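Local coordinates for protein tRNA-5-methyluridine(54) 2-sulfurtransferase (Pyrococcus horikoshii, PDB 3VRH) that catalyses the ATP-dependent 2-thiolation of 5-methyluridine 54 in the T loop of tRNA, which stabilises tRNAs in thermophilic organisms, at residues A[12-17]-A[27-32]; A[36-41]-A[70-75]. All coordinates share one frame; numbering follows the deposited sequence.

Contact 1: residues A[12-17]-A[27-32]; sequences IKIHYP and KEYFER
In the N-terminal zinc-binding module, the hairpin strand 12-14 packs on helix 23-40 through Ile14 and Tyr29, both buried. The isoleucine reaches the phenol end of the ring with two branches. Its CG2 methyl lies 3.6 Å from Tyr29 CZ and 3.5 Å from Tyr29 OH, while Ile14 CD1 meets Tyr29 CE1 at 3.9 Å. Over one ring face stands Ile14 CG1, 4.3 Å above the plane and displaced toward the rim. A chi1 of 154°, roughly trans to the backbone nitrogen, carries the Tyr29 ring from the helix toward the strand. This packing joins the two-stranded antiparallel hairpin to the helix that carries the ligand His25 near its start; the zinc ion, held by Cys3, Cys6, Cys22 and His25, is about 10 Å from the Tyr29 side chain. Leu21 of the partner strand 19-21 also touches both Ile14 and Tyr29. The buried phenol oxygen is satisfied outside the pair, by hydrogen bonds with Glu203 OE2 and Lys33 NZ. One turn apart on the helix, Arg32 NE and NH2 both grip Glu28 OE2, the NH2 bond being 3.0 Å long and directed at the anti lone pair.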
loop_
_atom_site.group_PDB
_atom_site.type_symbol
_atom_site.label_atom_id
_atom_site.label_comp_id
_atom_site.label_asym_id
_atom_site.label_seq_id
_atom_site.Cartn_x
_atom_site.Cartn_y
_atom_site.Cartn_z
ATOM N N ILE A 12 12.663 26.658 -10.080
ATOM C CA ILE A 12 12.284 25.461 -9.360
ATOM C C ILE A 12 13.475 24.504 -9.259
ATOM O O ILE A 12 14.374 24.541 -10.106
ATOM C CB ILE A 12 11.094 24.787 -10.066
ATOM C CG1 ILE A 12 10.571 23.592 -9.257
ATOM C CG2 ILE A 12 11.472 24.399 -11.488
ATOM C CD1 ILE A 12 9.314 22.978 -9.838
ATOM N N LYS A 13 13.502 23.680 -8.212
ATOM C CA LYS A 13 14.486 22.600 -8.102
ATOM C C LYS A 13 13.891 21.270 -8.551
ATOM O O LYS A 13 12.864 20.843 -8.050
ATOM C CB LYS A 13 15.036 22.482 -6.680
ATOM C CG LYS A 13 16.069 21.362 -6.519
ATOM C CD LYS A 13 16.748 21.421 -5.148
ATOM C CE LYS A 13 17.913 20.438 -5.042
ATOM N NZ LYS A 13 17.479 19.029 -4.771
ATOM N N ILE A 14 14.524 20.643 -9.533
ATOM C CA ILE A 14 14.098 19.342 -10.022
ATOM C C ILE A 14 14.977 18.307 -9.336
ATOM O O ILE A 14 16.199 18.476 -9.281
ATOM C CB ILE A 14 14.273 19.233 -11.556
ATOM C CG1 ILE A 14 13.488 20.340 -12.268
ATOM C CG2 ILE A 14 13.857 17.844 -12.058
ATOM C CD1 ILE A 14 12.020 20.358 -11.913
ATOM N N HIS A 15 14.365 17.249 -8.815
ATOM C CA HIS A 15 15.090 16.259 -8.018
ATOM C C HIS A 15 15.755 15.200 -8.875
ATOM O O HIS A 15 16.883 14.784 -8.599
ATOM C CB HIS A 15 14.159 15.569 -7.014
ATOM C CG HIS A 15 13.303 16.514 -6.231
ATOM N ND1 HIS A 15 13.830 17.494 -5.415
ATOM C CD2 HIS A 15 11.956 16.626 -6.133
ATOM C CE1 HIS A 15 12.843 18.170 -4.851
ATOM N NE2 HIS A 15 11.695 17.659 -5.264
ATOM N N TYR A 16 15.047 14.754 -9.909
ATOM C CA TYR A 16 15.543 13.672 -10.754
ATOM C C TYR A 16 15.486 14.024 -12.239
ATOM O O TYR A 16 14.406 14.033 -12.837
ATOM C CB TYR A 16 14.750 12.390 -10.499
ATOM C CG TYR A 16 14.585 12.055 -9.037
ATOM C CD1 TYR A 16 15.617 11.454 -8.313
ATOM C CD2 TYR A 16 13.396 12.336 -8.374
ATOM C CE1 TYR A 16 15.458 11.144 -6.964
ATOM C CE2 TYR A 16 13.231 12.027 -7.028
ATOM C CZ TYR A 16 14.260 11.434 -6.337
ATOM O OH TYR A 16 14.084 11.141 -5.011
ATOM N N PRO A 17 16.646 14.342 -12.836
ATOM C CA PRO A 17 17.921 14.477 -12.122
ATOM C C PRO A 17 17.987 15.791 -11.337
ATOM O O PRO A 17 17.140 16.664 -11.542
ATOM C CB PRO A 17 18.955 14.483 -13.256
ATOM C CG PRO A 17 18.225 15.054 -14.420
ATOM C CD PRO A 17 16.800 14.560 -14.286
ATOM N N LYS A 27 9.931 24.827 -18.317
ATOM C CA LYS A 27 8.883 24.570 -19.308
ATOM C C LYS A 27 9.371 23.530 -20.299
ATOM O O LYS A 27 8.688 22.538 -20.575
ATOM C CB LYS A 27 8.493 25.867 -20.030
ATOM C CG LYS A 27 7.491 26.702 -19.232
ATOM C CD LYS A 27 7.461 28.186 -19.628
ATOM C CE LYS A 27 7.192 28.410 -21.101
ATOM N NZ LYS A 27 6.875 29.860 -21.379
ATOM N N GLU A 28 10.582 23.759 -20.801
ATOM C CA GLU A 28 11.230 22.858 -21.748
ATOM C C GLU A 28 11.430 21.460 -21.169
ATOM O O GLU A 28 11.098 20.458 -21.813
ATOM C CB GLU A 28 12.568 23.456 -22.196
ATOM C CG GLU A 28 13.378 22.544 -23.098
ATOM C CD GLU A 28 14.589 23.239 -23.735
ATOM O OE1 GLU A 28 14.977 24.343 -23.287
ATOM O OE2 GLU A 28 15.154 22.668 -24.696
ATOM N N TYR A 29 11.961 21.386 -19.951
ATOM C CA TYR A 29 12.096 20.095 -19.275
ATOM C C TYR A 29 10.741 19.381 -19.181
ATOM O O TYR A 29 10.627 18.177 -19.455
ATOM C CB TYR A 29 12.730 20.285 -17.891
ATOM C CG TYR A 29 12.381 19.228 -16.864
ATOM C CD1 TYR A 29 11.253 19.371 -16.061
ATOM C CD2 TYR A 29 13.184 18.103 -16.681
ATOM C CE1 TYR A 29 10.916 18.418 -15.123
ATOM C CE2 TYR A 29 12.863 17.134 -15.732
ATOM C CZ TYR A 29 11.724 17.303 -14.951
ATOM O OH TYR A 29 11.359 16.371 -14.004
ATOM N N PHE A 30 9.702 20.128 -18.830
ATOM C CA PHE A 30 8.397 19.510 -18.594
ATOM C C PHE A 30 7.833 18.973 -19.904
ATOM O O PHE A 30 7.332 17.841 -19.976
ATOM C CB PHE A 30 7.447 20.531 -17.971
ATOM C CG PHE A 30 6.127 19.961 -17.513
ATOM C CD1 PHE A 30 5.051 19.889 -18.378
ATOM C CD2 PHE A 30 5.939 19.568 -16.184
ATOM C CE1 PHE A 30 3.827 19.398 -17.954
ATOM C CE2 PHE A 30 4.710 19.071 -15.763
ATOM C CZ PHE A 30 3.657 18.993 -16.658
ATOM N N GLU A 31 7.935 19.790 -20.939
ATOM C CA GLU A 31 7.436 19.426 -22.255
ATOM C C GLU A 31 8.200 18.232 -22.835
ATOM O O GLU A 31 7.607 17.325 -23.434
ATOM C CB GLU A 31 7.511 20.649 -23.189
ATOM C CG GLU A 31 6.520 21.768 -22.829
ATOM C CD GLU A 31 7.043 23.171 -23.171
ATOM O OE1 GLU A 31 6.528 24.163 -22.608
ATOM O OE2 GLU A 31 7.978 23.281 -23.988
ATOM N N ARG A 32 9.516 18.224 -22.641
ATOM C CA ARG A 32 10.325 17.079 -23.065
ATOM C C ARG A 32 9.946 15.800 -22.328
ATOM O O ARG A 32 9.787 14.749 -22.947
ATOM C CB ARG A 32 11.807 17.354 -22.838
ATOM C CG ARG A 32 12.389 18.370 -23.778
ATOM C CD ARG A 32 13.803 18.750 -23.357
ATOM N NE ARG A 32 14.422 19.663 -24.312
ATOM C CZ ARG A 32 15.032 19.271 -25.425
ATOM N NH1 ARG A 32 15.111 17.977 -25.723
ATOM N NH2 ARG A 32 15.567 20.172 -26.239
#

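Contact 2: residues A[36-41]-A[70-75]; sequences RTIERY and LGYNIE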
loop_
_atom_site.group_PDB
_atom_site.type_symbol
_atom_site.label_atom_id
_atom_site.label_comp_id
_atom_site.label_asym_id
_atom_site.label_seq_id
_atom_site.Cartn_x
_atom_site.Cartn_y
_atom_site.Cartn_z
ATOM N N ARG A 36 8.687 12.455 -23.924
ATOM C CA ARG A 36 9.344 11.177 -23.626
ATOM C C ARG A 36 8.350 10.110 -23.188
ATOM O O ARG A 36 8.455 8.953 -23.594
ATOM C CB ARG A 36 10.433 11.369 -22.572
ATOM C CG ARG A 36 11.635 12.153 -23.114
ATOM C CD ARG A 36 12.532 12.748 -22.016
ATOM N NE ARG A 36 13.587 13.580 -22.604
ATOM C CZ ARG A 36 14.330 14.456 -21.929
ATOM N NH1 ARG A 36 14.141 14.629 -20.624
ATOM N NH2 ARG A 36 15.261 15.166 -22.563
ATOM N N THR A 37 7.367 10.513 -22.390
ATOM C CA THR A 37 6.336 9.592 -21.922
ATOM C C THR A 37 5.460 9.078 -23.043
ATOM O O THR A 37 5.179 7.881 -23.109
ATOM C CB THR A 37 5.431 10.241 -20.859
ATOM O OG1 THR A 37 6.237 10.660 -19.759
ATOM C CG2 THR A 37 4.388 9.250 -20.369
ATOM N N ILE A 38 5.026 9.978 -23.924
ATOM C CA ILE A 38 4.214 9.587 -25.062
ATOM C C ILE A 38 4.965 8.573 -25.938
ATOM O O ILE A 38 4.411 7.556 -26.345
ATOM C CB ILE A 38 3.824 10.813 -25.895
ATOM C CG1 ILE A 38 2.952 11.755 -25.060
ATOM C CG2 ILE A 38 3.120 10.385 -27.186
ATOM C CD1 ILE A 38 2.763 13.120 -25.697
ATOM N N GLU A 39 6.229 8.870 -26.210
ATOM C CA GLU A 39 7.108 7.989 -26.976
ATOM C C GLU A 39 7.277 6.613 -26.331
ATOM O O GLU A 39 7.034 5.588 -26.964
ATOM C CB GLU A 39 8.477 8.648 -27.094
ATOM C CG GLU A 39 9.406 8.029 -28.101
ATOM C CD GLU A 39 10.503 9.002 -28.510
ATOM O OE1 GLU A 39 11.155 9.580 -27.603
ATOM O OE2 GLU A 39 10.694 9.208 -29.732
ATOM N N ARG A 40 7.692 6.592 -25.071
ATOM C CA ARG A 40 8.008 5.336 -24.399
ATOM C C ARG A 40 6.851 4.357 -24.379
ATOM O O ARG A 40 7.049 3.149 -24.554
ATOM C CB ARG A 40 8.427 5.594 -22.961
ATOM C CG ARG A 40 9.706 6.357 -22.833
ATOM C CD ARG A 40 9.784 6.991 -21.476
ATOM N NE ARG A 40 9.760 5.968 -20.442
ATOM C CZ ARG A 40 10.448 6.069 -19.319
ATOM N NH1 ARG A 40 10.388 5.104 -18.416
ATOM N NH2 ARG A 40 11.197 7.142 -19.110
ATOM N N TYR A 41 5.649 4.877 -24.141
ATOM C CA TYR A 41 4.484 4.018 -24.006
ATOM C C TYR A 41 3.635 3.993 -25.264
ATOM O O TYR A 41 2.561 3.391 -25.274
ATOM C CB TYR A 41 3.655 4.415 -22.777
ATOM C CG TYR A 41 4.416 4.233 -21.485
ATOM C CD1 TYR A 41 4.644 2.961 -20.966
ATOM C CD2 TYR A 41 4.925 5.322 -20.795
ATOM C CE1 TYR A 41 5.355 2.781 -19.792
ATOM C CE2 TYR A 41 5.632 5.153 -19.609
ATOM C CZ TYR A 41 5.850 3.880 -19.120
ATOM O OH TYR A 41 6.552 3.705 -17.948
ATOM N N LEU A 70 3.163 20.663 -28.170
ATOM C CA LEU A 70 3.952 19.601 -28.789
ATOM C C LEU A 70 3.563 19.359 -30.241
ATOM O O LEU A 70 4.295 18.703 -30.971
ATOM C CB LEU A 70 3.851 18.294 -27.999
ATOM C CG LEU A 70 4.603 18.309 -26.670
ATOM C CD1 LEU A 70 4.582 16.929 -25.990
ATOM C CD2 LEU A 70 6.032 18.778 -26.896
ATOM N N GLY A 71 2.415 19.879 -30.655
ATOM C CA GLY A 71 2.004 19.749 -32.038
ATOM C C GLY A 71 0.956 18.692 -32.320
ATOM O O GLY A 71 0.782 18.294 -33.464
ATOM N N TYR A 72 0.246 18.239 -31.291
ATOM C CA TYR A 72 -0.804 17.250 -31.486
ATOM C C TYR A 72 -2.115 17.879 -31.922
ATOM O O TYR A 72 -2.329 19.075 -31.736
ATOM C CB TYR A 72 -0.997 16.402 -30.219
ATOM C CG TYR A 72 0.155 15.457 -30.015
ATOM C CD1 TYR A 72 1.300 15.871 -29.360
ATOM C CD2 TYR A 72 0.112 14.164 -30.515
ATOM C CE1 TYR A 72 2.376 15.015 -29.186
ATOM C CE2 TYR A 72 1.177 13.303 -30.354
ATOM C CZ TYR A 72 2.310 13.734 -29.691
ATOM O OH TYR A 72 3.383 12.892 -29.525
ATOM N N ASN A 73 -2.990 17.070 -32.510
ATOM C CA ASN A 73 -4.290 17.553 -32.962
ATOM C C ASN A 73 -5.328 17.385 -31.854
ATOM O O ASN A 73 -5.936 16.328 -31.713
ATOM C CB ASN A 73 -4.736 16.819 -34.238
ATOM C CG ASN A 73 -6.140 17.202 -34.669
ATOM O OD1 ASN A 73 -6.644 18.265 -34.304
ATOM N ND2 ASN A 73 -6.782 16.332 -35.443
ATOM N N ILE A 74 -5.534 18.428 -31.061
ATOM C CA ILE A 74 -6.374 18.236 -29.892
ATOM C C ILE A 74 -7.608 19.123 -29.884
ATOM O O ILE A 74 -7.561 20.285 -30.285
ATOM C CB ILE A 74 -5.583 18.408 -28.579
ATOM C CG1 ILE A 74 -5.076 19.836 -28.454
ATOM C CG2 ILE A 74 -4.402 17.428 -28.504
ATOM C CD1 ILE A 74 -5.293 20.407 -27.087
ATOM N N GLU A 75 -8.721 18.546 -29.451
ATOM C CA GLU A 75 -9.921 19.311 -29.145
ATOM C C GLU A 75 -10.259 18.997 -27.694
ATOM O O GLU A 75 -9.812 17.973 -27.165
ATOM C CB GLU A 75 -11.069 18.945 -30.097
ATOM C CG GLU A 75 -10.689 19.151 -31.589
ATOM C CD GLU A 75 -11.832 18.900 -32.571
ATOM O OE1 GLU A 75 -13.009 18.991 -32.172
ATOM O OE2 GLU A 75 -11.547 18.617 -33.755
#
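Ile38, near the end of helix 23-40, and Tyr72, in the turn leading into strand 73-80, approach each other from opposite directions. The phenol end of the tyrosine meets both methyls of the isoleucine: Ile38 CG2 is 3.4 Å from Tyr72 OH, and Ile38 CD1 sits obliquely to the ring, 4.0 Å from Tyr72 CE1. A chi1 of -63° sets CG2 of the isoleucine anti to the backbone nitrogen, and an extended chi2 (168°) carries CD1 out to the ring. Leu70 comes in beside them, its CD1 4.2 Å from Ile38 CD1, and its CB lies in plane at the edge of the Tyr72 ring. Between these two residues the chain turns at Gly71, where a Schellman motif closes helix 58-69 before the next parallel strand of the PP-loop domain begins. Leu44 touches both Ile38 and Tyr72, and Lys46 makes a cation-pi contact with the ring. Replacing Tyr72 with an alanine would probably open a gap beside the Ile38 methyls and leave the Lys46 ammonium without its aromatic partner. With no hydrogen bond or salt bridge between the segments, their hold on each other rests on van der Waals packing of the isoleucine methyls against the phenol end and Leu70.

Both contacts use helix 23-40, contact 1 in its earlier part and contact 2 near its C-terminal end, with centres about 17 Å apart. One helix thus ties the N-terminal zinc module to the PP-loop domain, and the two sites meet directly where Glu31 O lies 4.0 Å from Leu70 CD1. Each pairs an isoleucine with a tyrosine without hydrogen bonds across, but the roles are exchanged: the helix gives the aromatic in contact 1 and the aliphatic in contact 2. Contact 1 is buried although farther from the chain centre, whereas contact 2 is only partly buried. The chemistry around the tyrosine differs too: hydrogen bonds to the hydroxyl in 12-17/27-32, a cation-pi contact to the ring in 36-41/70-75.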